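Local coordinates for protein alpha-1,4-endofucoidanase (Mariniflexile fucanivorans, PDB 6DLH) that hydrolyses alpha-1,4-linked fucoidan internally, as an endo-acting, retaining glycoside hydrolase of family 107, and carries bound calcium ions, at residues 109-120 against 163-171. Residues are numbered along the deposited sequence; the frame is centred on the assembly and turned at random.
Sequences DTDANGDPINLV and ADYPDVSAR
The guanidinium of Arg-171 meets Asp-109 at its edge and the amide of Asn-118 over one face, where Asn-118 CG sits 4.2 Å above the guanidinium plane, over its border rather than its middle. At the edge Arg-171 NH1 and NH2 both donate to a single oxygen, Asp-109 OD2, each at 2.7 Å. Because both nitrogens converge on one atom, neither hydrogen bond is straight; the carboxylate stands nearly perpendicular to the guanidinium (86°). Arg-171 NH1 also forms a salt bridge to Asp-167 OD1 (3.0 Å), and NH2 bonds to the backbone O of Leu-105; one cation thus links two acids whose like charges it probably offsets. A long loop of the catalytic domain, whose parallel sheet and helices resemble the GH29 fucosidase fold, is thereby fastened to the start of helix 168-176. Asp-167 sits at the N-cap position, though its side chain makes no capping bond; its backbone N donates to Asn-118 OD1 at 3.0 Å, in the carbonyl plane on a lone pair. With CG beside its own backbone N (chi1 -80°), Asn-118 sends its amide across Pro-166 CD to reach that N-H. Its backbone N makes a nearly straight bond (175°) to Asp-164 O, which also accepts from Asn-57 ND2. Val-120 divides its branches: CG1 packs on Tyr-165 CB at 3.6 Å, while CG2 meets Val-168 CG1 tip to tip at 3.7 Å.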
# COMPACT_ATOMS: atom_id res chain seq x y z
N ASP A 109 3.17 -4.91 -22.07
CA ASP A 109 2.25 -5.97 -22.47
C ASP A 109 0.86 -5.67 -21.92
O ASP A 109 0.73 -5.06 -20.86
CB ASP A 109 2.76 -7.36 -22.06
CG ASP A 109 4.24 -7.59 -22.33
OD1 ASP A 109 4.71 -7.17 -23.41
OD2 ASP A 109 4.91 -8.18 -21.46
N THR A 110 -0.17 -6.10 -22.66
CA THR A 110 -1.54 -5.75 -22.31
C THR A 110 -2.46 -6.97 -22.35
O THR A 110 -2.10 -8.03 -22.85
CB THR A 110 -2.08 -4.59 -23.16
OG1 THR A 110 -2.00 -4.95 -24.54
CG2 THR A 110 -1.37 -3.28 -22.91
N ASP A 111 -3.67 -6.76 -21.83
CA ASP A 111 -4.67 -7.80 -21.63
C ASP A 111 -5.68 -7.71 -22.77
O ASP A 111 -5.66 -6.76 -23.55
CB ASP A 111 -5.22 -7.65 -20.21
CG ASP A 111 -6.54 -8.33 -19.91
OD1 ASP A 111 -6.76 -9.45 -20.42
OD2 ASP A 111 -7.34 -7.74 -19.16
N ALA A 112 -6.57 -8.70 -22.87
CA ALA A 112 -7.64 -8.71 -23.86
C ALA A 112 -8.65 -7.59 -23.59
O ALA A 112 -9.67 -7.49 -24.28
CB ALA A 112 -8.31 -10.07 -23.90
N ASN A 113 -8.36 -6.75 -22.59
CA ASN A 113 -9.21 -5.61 -22.25
C ASN A 113 -8.41 -4.32 -22.30
O ASN A 113 -8.95 -3.24 -22.08
CB ASN A 113 -9.94 -5.81 -20.92
CG ASN A 113 -11.20 -6.65 -21.06
OD1 ASN A 113 -11.42 -7.58 -20.28
ND2 ASN A 113 -12.04 -6.32 -22.03
N GLY A 114 -7.11 -4.44 -22.61
CA GLY A 114 -6.22 -3.30 -22.73
C GLY A 114 -5.53 -2.97 -21.40
O GLY A 114 -4.64 -2.12 -21.36
N ASP A 115 -5.97 -3.65 -20.34
CA ASP A 115 -5.41 -3.47 -19.01
C ASP A 115 -3.99 -4.05 -18.99
O ASP A 115 -3.73 -5.04 -19.66
CB ASP A 115 -6.32 -4.09 -17.94
CG ASP A 115 -7.65 -3.37 -17.79
OD1 ASP A 115 -7.62 -2.16 -17.50
OD2 ASP A 115 -8.70 -4.02 -17.97
N PRO A 116 -3.04 -3.44 -18.25
CA PRO A 116 -1.68 -3.96 -18.16
C PRO A 116 -1.56 -5.41 -17.67
O PRO A 116 -2.48 -5.96 -17.05
CB PRO A 116 -0.98 -3.00 -17.19
CG PRO A 116 -1.79 -1.72 -17.31
CD PRO A 116 -3.21 -2.20 -17.47
N ILE A 117 -0.41 -6.01 -17.99
CA ILE A 117 -0.03 -7.35 -17.59
C ILE A 117 1.50 -7.36 -17.50
O ILE A 117 2.16 -6.62 -18.23
CB ILE A 117 -0.59 -8.40 -18.58
CG1 ILE A 117 -1.28 -9.56 -17.86
CG2 ILE A 117 0.46 -8.88 -19.57
CD1 ILE A 117 -2.36 -10.24 -18.67
N ASN A 118 2.04 -8.14 -16.56
CA ASN A 118 3.47 -8.19 -16.30
C ASN A 118 3.98 -6.88 -15.71
O ASN A 118 5.18 -6.63 -15.72
CB ASN A 118 4.28 -8.58 -17.54
CG ASN A 118 4.28 -10.07 -17.82
OD1 ASN A 118 4.75 -10.86 -17.01
ND2 ASN A 118 3.77 -10.45 -18.98
N LEU A 119 3.07 -6.03 -15.19
CA LEU A 119 3.50 -4.82 -14.50
C LEU A 119 3.41 -5.05 -12.99
O LEU A 119 2.32 -5.23 -12.45
CB LEU A 119 2.66 -3.63 -14.97
CG LEU A 119 2.99 -2.29 -14.30
CD1 LEU A 119 4.41 -1.83 -14.61
CD2 LEU A 119 1.97 -1.22 -14.66
N VAL A 120 4.57 -5.04 -12.33
CA VAL A 120 4.64 -5.44 -10.93
C VAL A 120 5.25 -4.32 -10.10
O VAL A 120 5.77 -4.55 -9.02
CB VAL A 120 5.39 -6.78 -10.72
CG1 VAL A 120 4.55 -7.98 -11.14
CG2 VAL A 120 6.76 -6.82 -11.37
N ALA A 163 -0.91 -15.69 -13.71
CA ALA A 163 -1.70 -15.22 -14.85
C ALA A 163 -1.90 -13.70 -14.83
O ALA A 163 -2.73 -13.20 -15.59
CB ALA A 163 -3.02 -15.95 -14.88
N ASP A 164 -1.15 -12.98 -13.99
CA ASP A 164 -1.24 -11.52 -13.95
C ASP A 164 0.12 -10.91 -14.27
O ASP A 164 0.20 -9.78 -14.74
CB ASP A 164 -1.83 -11.02 -12.63
CG ASP A 164 -3.33 -11.23 -12.53
OD1 ASP A 164 -3.75 -12.23 -11.90
OD2 ASP A 164 -4.08 -10.41 -13.09
N TYR A 165 1.19 -11.66 -13.99
CA TYR A 165 2.55 -11.29 -14.35
C TYR A 165 3.26 -12.53 -14.88
O TYR A 165 4.33 -12.90 -14.38
CB TYR A 165 3.26 -10.61 -13.17
CG TYR A 165 2.93 -11.19 -11.81
CD1 TYR A 165 1.75 -10.86 -11.16
CD2 TYR A 165 3.78 -12.09 -11.19
CE1 TYR A 165 1.42 -11.41 -9.93
CE2 TYR A 165 3.48 -12.64 -9.96
CZ TYR A 165 2.29 -12.30 -9.32
OH TYR A 165 1.96 -12.84 -8.12
N PRO A 166 2.71 -13.19 -15.94
CA PRO A 166 3.12 -14.54 -16.33
C PRO A 166 4.61 -14.83 -16.51
O PRO A 166 5.04 -15.95 -16.26
CB PRO A 166 2.36 -14.79 -17.64
CG PRO A 166 1.15 -13.90 -17.53
CD PRO A 166 1.66 -12.66 -16.82
N ASP A 167 5.39 -13.82 -16.91
CA ASP A 167 6.80 -14.07 -17.20
C ASP A 167 7.70 -12.95 -16.70
O ASP A 167 8.76 -12.72 -17.26
CB ASP A 167 7.03 -14.43 -18.68
CG ASP A 167 6.08 -13.76 -19.66
OD1 ASP A 167 6.14 -12.53 -19.78
OD2 ASP A 167 5.27 -14.50 -20.28
N VAL A 168 7.30 -12.29 -15.60
CA VAL A 168 8.13 -11.28 -14.97
C VAL A 168 9.33 -11.94 -14.30
O VAL A 168 10.43 -11.40 -14.34
CB VAL A 168 7.33 -10.41 -13.98
CG1 VAL A 168 8.21 -9.83 -12.88
CG2 VAL A 168 6.57 -9.30 -14.69
N SER A 169 9.10 -13.11 -13.68
CA SER A 169 10.16 -13.83 -13.01
C SER A 169 11.26 -14.20 -14.01
O SER A 169 12.44 -13.93 -13.78
CB SER A 169 9.63 -15.05 -12.27
OG SER A 169 9.00 -14.67 -11.05
N ALA A 170 10.83 -14.78 -15.14
CA ALA A 170 11.70 -15.10 -16.27
C ALA A 170 12.53 -13.88 -16.66
O ALA A 170 13.75 -13.95 -16.69
CB ALA A 170 10.88 -15.62 -17.43
N ARG A 171 11.85 -12.75 -16.90
CA ARG A 171 12.49 -11.56 -17.45
C ARG A 171 13.48 -10.96 -16.46
O ARG A 171 14.47 -10.37 -16.87
CB ARG A 171 11.45 -10.53 -17.92
CG ARG A 171 10.65 -10.96 -19.14
CD ARG A 171 9.70 -9.88 -19.60
NE ARG A 171 8.63 -10.39 -20.45
CZ ARG A 171 7.56 -9.70 -20.84
NH1 ARG A 171 6.67 -10.26 -21.64
NH2 ARG A 171 7.38 -8.46 -20.42